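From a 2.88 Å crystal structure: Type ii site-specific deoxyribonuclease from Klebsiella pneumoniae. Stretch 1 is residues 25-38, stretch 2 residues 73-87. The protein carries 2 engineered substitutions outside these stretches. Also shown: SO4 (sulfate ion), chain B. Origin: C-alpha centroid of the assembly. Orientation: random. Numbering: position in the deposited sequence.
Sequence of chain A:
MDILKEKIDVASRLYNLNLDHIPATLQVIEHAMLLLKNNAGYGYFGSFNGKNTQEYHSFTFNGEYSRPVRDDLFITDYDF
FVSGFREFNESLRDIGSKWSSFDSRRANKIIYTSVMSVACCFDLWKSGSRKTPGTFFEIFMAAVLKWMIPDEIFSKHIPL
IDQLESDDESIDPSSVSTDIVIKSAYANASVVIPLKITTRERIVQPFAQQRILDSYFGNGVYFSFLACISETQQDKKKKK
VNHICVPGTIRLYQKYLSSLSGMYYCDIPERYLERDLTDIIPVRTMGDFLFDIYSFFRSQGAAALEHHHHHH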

# COMPACT_ATOMS: atom_id res chain seq x y z
N THR A 25 -6.19 13.76 26.17
CA THR A 25 -5.03 13.25 25.45
C THR A 25 -3.75 13.39 26.28
O THR A 25 -2.87 12.54 26.22
CB THR A 25 -4.89 13.84 23.99
OG1 THR A 25 -3.79 13.24 23.31
CG2 THR A 25 -4.63 15.30 24.00
N LEU A 26 -3.67 14.44 27.09
CA LEU A 26 -2.56 14.55 28.05
C LEU A 26 -2.63 13.44 29.09
O LEU A 26 -1.61 12.88 29.49
CB LEU A 26 -2.53 15.93 28.70
CG LEU A 26 -2.36 17.10 27.72
CD1 LEU A 26 -2.29 18.44 28.46
CD2 LEU A 26 -1.14 16.91 26.82
N GLN A 27 -3.85 13.11 29.49
CA GLN A 27 -4.13 12.01 30.42
C GLN A 27 -3.67 10.64 29.88
O GLN A 27 -3.34 9.75 30.66
CB GLN A 27 -5.63 11.97 30.71
CG GLN A 27 -5.98 11.52 32.11
CD GLN A 27 -6.07 12.68 33.08
OE1 GLN A 27 -6.94 13.54 32.95
NE2 GLN A 27 -5.16 12.71 34.06
N VAL A 28 -3.65 10.48 28.57
CA VAL A 28 -3.13 9.27 27.95
C VAL A 28 -1.61 9.23 28.06
O VAL A 28 -1.02 8.18 28.34
CB VAL A 28 -3.55 9.14 26.47
CG1 VAL A 28 -2.82 7.99 25.79
CG2 VAL A 28 -5.04 8.94 26.38
N ILE A 29 -0.98 10.39 27.86
CA ILE A 29 0.47 10.48 28.00
C ILE A 29 0.87 10.20 29.44
O ILE A 29 1.72 9.33 29.69
CB ILE A 29 1.03 11.83 27.53
CG1 ILE A 29 0.63 12.09 26.08
CG2 ILE A 29 2.54 11.80 27.62
CD1 ILE A 29 0.62 13.54 25.67
N GLU A 30 0.24 10.89 30.39
CA GLU A 30 0.50 10.67 31.80
C GLU A 30 0.52 9.18 32.12
O GLU A 30 1.46 8.69 32.74
CB GLU A 30 -0.54 11.38 32.65
CG GLU A 30 -0.45 11.08 34.14
CD GLU A 30 -1.12 12.13 35.00
OE1 GLU A 30 -1.28 13.28 34.53
OE2 GLU A 30 -1.50 11.80 36.14
N HIS A 31 -0.49 8.48 31.64
CA HIS A 31 -0.72 7.08 32.02
C HIS A 31 0.19 6.09 31.32
O HIS A 31 0.56 5.08 31.91
CB HIS A 31 -2.19 6.70 31.80
CG HIS A 31 -2.52 5.29 32.20
ND1 HIS A 31 -2.96 4.96 33.46
CD2 HIS A 31 -2.49 4.14 31.49
CE1 HIS A 31 -3.19 3.66 33.52
NE2 HIS A 31 -2.90 3.13 32.33
N ALA A 32 0.53 6.36 30.06
CA ALA A 32 1.43 5.48 29.33
C ALA A 32 2.84 5.57 29.93
O ALA A 32 3.52 4.54 30.07
CB ALA A 32 1.45 5.84 27.86
N MSE A 33 3.24 6.79 30.28
CA MSE A 33 4.53 7.06 30.92
C MSE A 33 4.67 6.34 32.27
O MSE A 33 5.68 5.69 32.52
CB MSE A 33 4.75 8.56 31.10
CG MSE A 33 5.10 9.30 29.81
SE MSE A 33 6.82 8.76 29.04
CE MSE A 33 8.00 9.63 30.34
N LEU A 34 3.66 6.45 33.12
CA LEU A 34 3.68 5.79 34.42
C LEU A 34 3.57 4.28 34.30
O LEU A 34 4.05 3.55 35.17
CB LEU A 34 2.59 6.35 35.35
CG LEU A 34 2.67 7.83 35.73
CD1 LEU A 34 1.51 8.22 36.60
CD2 LEU A 34 3.98 8.18 36.41
N LEU A 35 2.95 3.80 33.23
CA LEU A 35 2.83 2.36 33.00
C LEU A 35 4.20 1.74 32.75
O LEU A 35 4.56 0.77 33.42
CB LEU A 35 1.90 2.06 31.83
CG LEU A 35 0.53 1.41 32.08
CD1 LEU A 35 -0.26 1.36 30.79
CD2 LEU A 35 0.71 0.01 32.63
N LEU A 36 4.93 2.30 31.79
CA LEU A 36 6.27 1.83 31.41
C LEU A 36 7.21 1.98 32.59
O LEU A 36 8.00 1.08 32.88
CB LEU A 36 6.80 2.61 30.20
CG LEU A 36 6.06 2.66 28.85
CD1 LEU A 36 6.62 3.74 27.96
CD2 LEU A 36 6.12 1.34 28.14
N LYS A 37 7.11 3.11 33.28
CA LYS A 37 7.88 3.38 34.49
C LYS A 37 7.71 2.31 35.59
O LYS A 37 8.70 1.86 36.16
CB LYS A 37 7.54 4.79 35.00
CG LYS A 37 8.24 5.20 36.28
CD LYS A 37 8.19 6.71 36.46
CE LYS A 37 8.84 7.14 37.77
NZ LYS A 37 7.90 7.06 38.92
N ASN A 38 6.48 1.89 35.87
CA ASN A 38 6.24 0.98 37.00
C ASN A 38 6.26 -0.52 36.68
O ASN A 38 6.33 -1.36 37.59
CB ASN A 38 4.93 1.34 37.71
CG ASN A 38 4.91 2.78 38.19
OD1 ASN A 38 5.87 3.26 38.78
ND2 ASN A 38 3.81 3.47 37.93
N LEU A 73 16.72 10.16 22.80
CA LEU A 73 15.58 10.95 22.34
C LEU A 73 14.37 10.82 23.29
O LEU A 73 13.67 11.80 23.56
CB LEU A 73 15.21 10.52 20.91
CG LEU A 73 14.92 11.57 19.83
CD1 LEU A 73 16.04 12.60 19.69
CD2 LEU A 73 14.64 10.89 18.49
N PHE A 74 14.16 9.61 23.79
CA PHE A 74 13.08 9.31 24.73
C PHE A 74 13.45 9.83 26.10
O PHE A 74 14.55 9.57 26.58
CB PHE A 74 12.91 7.79 24.81
CG PHE A 74 11.58 7.33 25.32
CD1 PHE A 74 10.62 6.80 24.44
CD2 PHE A 74 11.27 7.38 26.68
CE1 PHE A 74 9.39 6.35 24.91
CE2 PHE A 74 10.04 6.94 27.16
CZ PHE A 74 9.11 6.42 26.27
N ILE A 75 12.55 10.56 26.76
CA ILE A 75 12.82 11.04 28.12
C ILE A 75 12.32 10.02 29.14
O ILE A 75 11.14 9.97 29.47
CB ILE A 75 12.23 12.45 28.36
CG1 ILE A 75 12.84 13.46 27.37
CG2 ILE A 75 12.47 12.91 29.79
CD1 ILE A 75 12.05 14.76 27.20
N THR A 76 13.23 9.20 29.66
CA THR A 76 12.85 8.14 30.60
C THR A 76 12.72 8.57 32.08
O THR A 76 12.67 7.72 32.97
CB THR A 76 13.80 6.92 30.51
OG1 THR A 76 15.16 7.38 30.56
CG2 THR A 76 13.57 6.15 29.22
N ASP A 77 12.66 9.88 32.33
CA ASP A 77 12.45 10.42 33.67
C ASP A 77 11.14 11.18 33.65
O ASP A 77 10.98 12.16 32.89
CB ASP A 77 13.62 11.34 34.05
CG ASP A 77 13.60 11.76 35.53
OD1 ASP A 77 12.68 12.50 35.95
OD2 ASP A 77 14.54 11.39 36.26
N TYR A 78 10.19 10.74 34.48
CA TYR A 78 8.84 11.31 34.46
C TYR A 78 8.77 12.80 34.83
O TYR A 78 8.14 13.59 34.12
CB TYR A 78 7.86 10.47 35.30
CG TYR A 78 6.43 10.95 35.21
CD1 TYR A 78 5.66 10.70 34.08
CD2 TYR A 78 5.85 11.68 36.25
CE1 TYR A 78 4.35 11.15 33.97
CE2 TYR A 78 4.55 12.14 36.16
CZ TYR A 78 3.80 11.87 35.02
OH TYR A 78 2.50 12.32 34.92
N ASP A 79 9.40 13.18 35.93
CA ASP A 79 9.38 14.58 36.40
C ASP A 79 10.11 15.50 35.42
O ASP A 79 9.68 16.64 35.21
CB ASP A 79 9.99 14.71 37.80
CG ASP A 79 9.05 14.22 38.90
OD1 ASP A 79 7.92 14.75 39.00
OD2 ASP A 79 9.44 13.31 39.67
N PHE A 80 11.20 15.00 34.85
CA PHE A 80 11.91 15.65 33.74
C PHE A 80 10.94 15.98 32.61
O PHE A 80 10.84 17.13 32.15
CB PHE A 80 12.97 14.70 33.20
CG PHE A 80 14.39 15.12 33.47
CD1 PHE A 80 15.01 14.83 34.69
CD2 PHE A 80 15.13 15.79 32.49
CE1 PHE A 80 16.33 15.21 34.93
CE2 PHE A 80 16.44 16.17 32.73
CZ PHE A 80 17.04 15.88 33.95
N PHE A 81 10.22 14.95 32.18
CA PHE A 81 9.27 15.02 31.09
C PHE A 81 8.14 15.99 31.39
O PHE A 81 7.68 16.70 30.50
CB PHE A 81 8.72 13.62 30.82
CG PHE A 81 7.66 13.59 29.77
CD1 PHE A 81 7.93 14.00 28.46
CD2 PHE A 81 6.38 13.14 30.08
CE1 PHE A 81 6.94 13.97 27.48
CE2 PHE A 81 5.39 13.11 29.11
CZ PHE A 81 5.67 13.53 27.80
N VAL A 82 7.71 16.02 32.65
CA VAL A 82 6.58 16.84 33.06
C VAL A 82 6.92 18.32 32.98
O VAL A 82 6.16 19.10 32.42
CB VAL A 82 6.04 16.45 34.45
CG1 VAL A 82 4.98 17.44 34.95
CG2 VAL A 82 5.47 15.03 34.42
N SER A 83 8.07 18.70 33.53
CA SER A 83 8.49 20.09 33.46
C SER A 83 8.96 20.46 32.05
O SER A 83 8.84 21.61 31.63
CB SER A 83 9.54 20.43 34.53
OG SER A 83 10.64 19.55 34.47
N GLY A 84 9.47 19.46 31.32
CA GLY A 84 9.81 19.62 29.91
C GLY A 84 8.58 19.98 29.11
O GLY A 84 8.59 20.98 28.37
N PHE A 85 7.53 19.19 29.28
CA PHE A 85 6.26 19.35 28.57
C PHE A 85 5.66 20.75 28.76
O PHE A 85 5.16 21.34 27.79
CB PHE A 85 5.27 18.28 29.02
CG PHE A 85 4.26 17.91 27.97
CD1 PHE A 85 4.52 16.88 27.06
CD2 PHE A 85 3.05 18.58 27.88
CE1 PHE A 85 3.60 16.54 26.08
CE2 PHE A 85 2.13 18.25 26.90
CZ PHE A 85 2.41 17.23 26.00
N ARG A 86 5.70 21.26 29.99
CA ARG A 86 5.14 22.60 30.27
C ARG A 86 5.87 23.73 29.56
O ARG A 86 5.25 24.68 29.08
CB ARG A 86 5.06 22.87 31.78
CG ARG A 86 4.06 21.96 32.54
CD ARG A 86 2.65 21.98 31.90
NE ARG A 86 1.89 20.75 32.15
CZ ARG A 86 0.74 20.42 31.54
NH1 ARG A 86 0.20 21.21 30.62
NH2 ARG A 86 0.14 19.27 31.86
N GLU A 87 7.19 23.62 29.48
CA GLU A 87 8.01 24.64 28.84
C GLU A 87 7.85 24.55 27.33
O GLU A 87 7.71 25.57 26.65
CB GLU A 87 9.47 24.51 29.28
CG GLU A 87 9.63 24.72 30.78
CD GLU A 87 11.01 24.39 31.31
OE1 GLU A 87 11.48 25.12 32.22
OE2 GLU A 87 11.61 23.40 30.82
S SO4 B . 1.67 15.73 30.81
O1 SO4 B . 2.16 16.63 31.85
O2 SO4 B . 0.22 15.92 30.71
O3 SO4 B . 1.97 14.34 31.17
O4 SO4 B . 2.28 16.03 29.52

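How do the two backbones lie against each other? Stretch 1 is helical throughout, while stretch 2 begins as loop and becomes helical from Tyr 78. The two helices run nearly antiparallel, at 162°, with their axes 11.3 Å apart at closest approach. Leu 26 therefore lies near Phe 85 and Met 33 near Tyr 78, and the separation narrows from the first pair to the second: CA of Leu 26 is 10.1 Å from CA of Phe 85, but CA of Met 33 is 7.0 Å from CA of Tyr 78. Asp 77 caps the second helix, its OD1 accepting from N of Phe 80 at 3.1 Å and satisfying an amide that the first turn would otherwise leave without a partner.

What holds the helices together, if no hydrogen bond crosses between them? Apolar side chains do most of the work. CD2 of Leu 26 meets CE2 of Phe 85 at 3.5 Å, and Ile 29 reaches two rings a turn apart: its CG2 lies 3.5 Å from CE2 of Phe 81, at the ring edge, and its CD1 is 4.1 Å from CZ of Phe 85. Near the other end, CD1 of Leu 36 touches CZ of Phe 74 at 4.0 Å, so the loop contributes to the same greasy contact. These pairings are dispersive and depend on close fit rather than on directed bonds.

Where does aromatic chemistry add to this packing? Tyr 78 fits as a knob among Glu 30, Met 33, Leu 34 and Lys 37. CD2 of Leu 34 sits over one face of its ring, 3.8 Å from CD1 of Tyr 78 and almost on the ring normal, a CH-pi contact in which a weakly polarised methyl meets the pi cloud. CB of Met 33 approaches the ring edge, 3.8 Å from the same CD1 of Tyr 78. Met 33 is a selenomethionine, and its large, polarisable SE approaches Phe 74 and Phe 81 obliquely, coming within 4.1 Å of CE2 of Phe 74. The terminal CE of Met 33 lies 3.9 Å from CD2 of Phe 81.

What part does the sulfate play? Probably from the crystallisation liquor, it lies beside both helices. NH2 of Arg 86 donates a weak hydrogen bond to sulfate O1 at 3.3 Å, opposite charges favouring the approach. Sulfate O4 lies over one face of the Phe 85 ring, 3.1 Å from its CD2, and sulfate O2 is 3.4 Å from CB of Leu 26, so the ion touches both stretches.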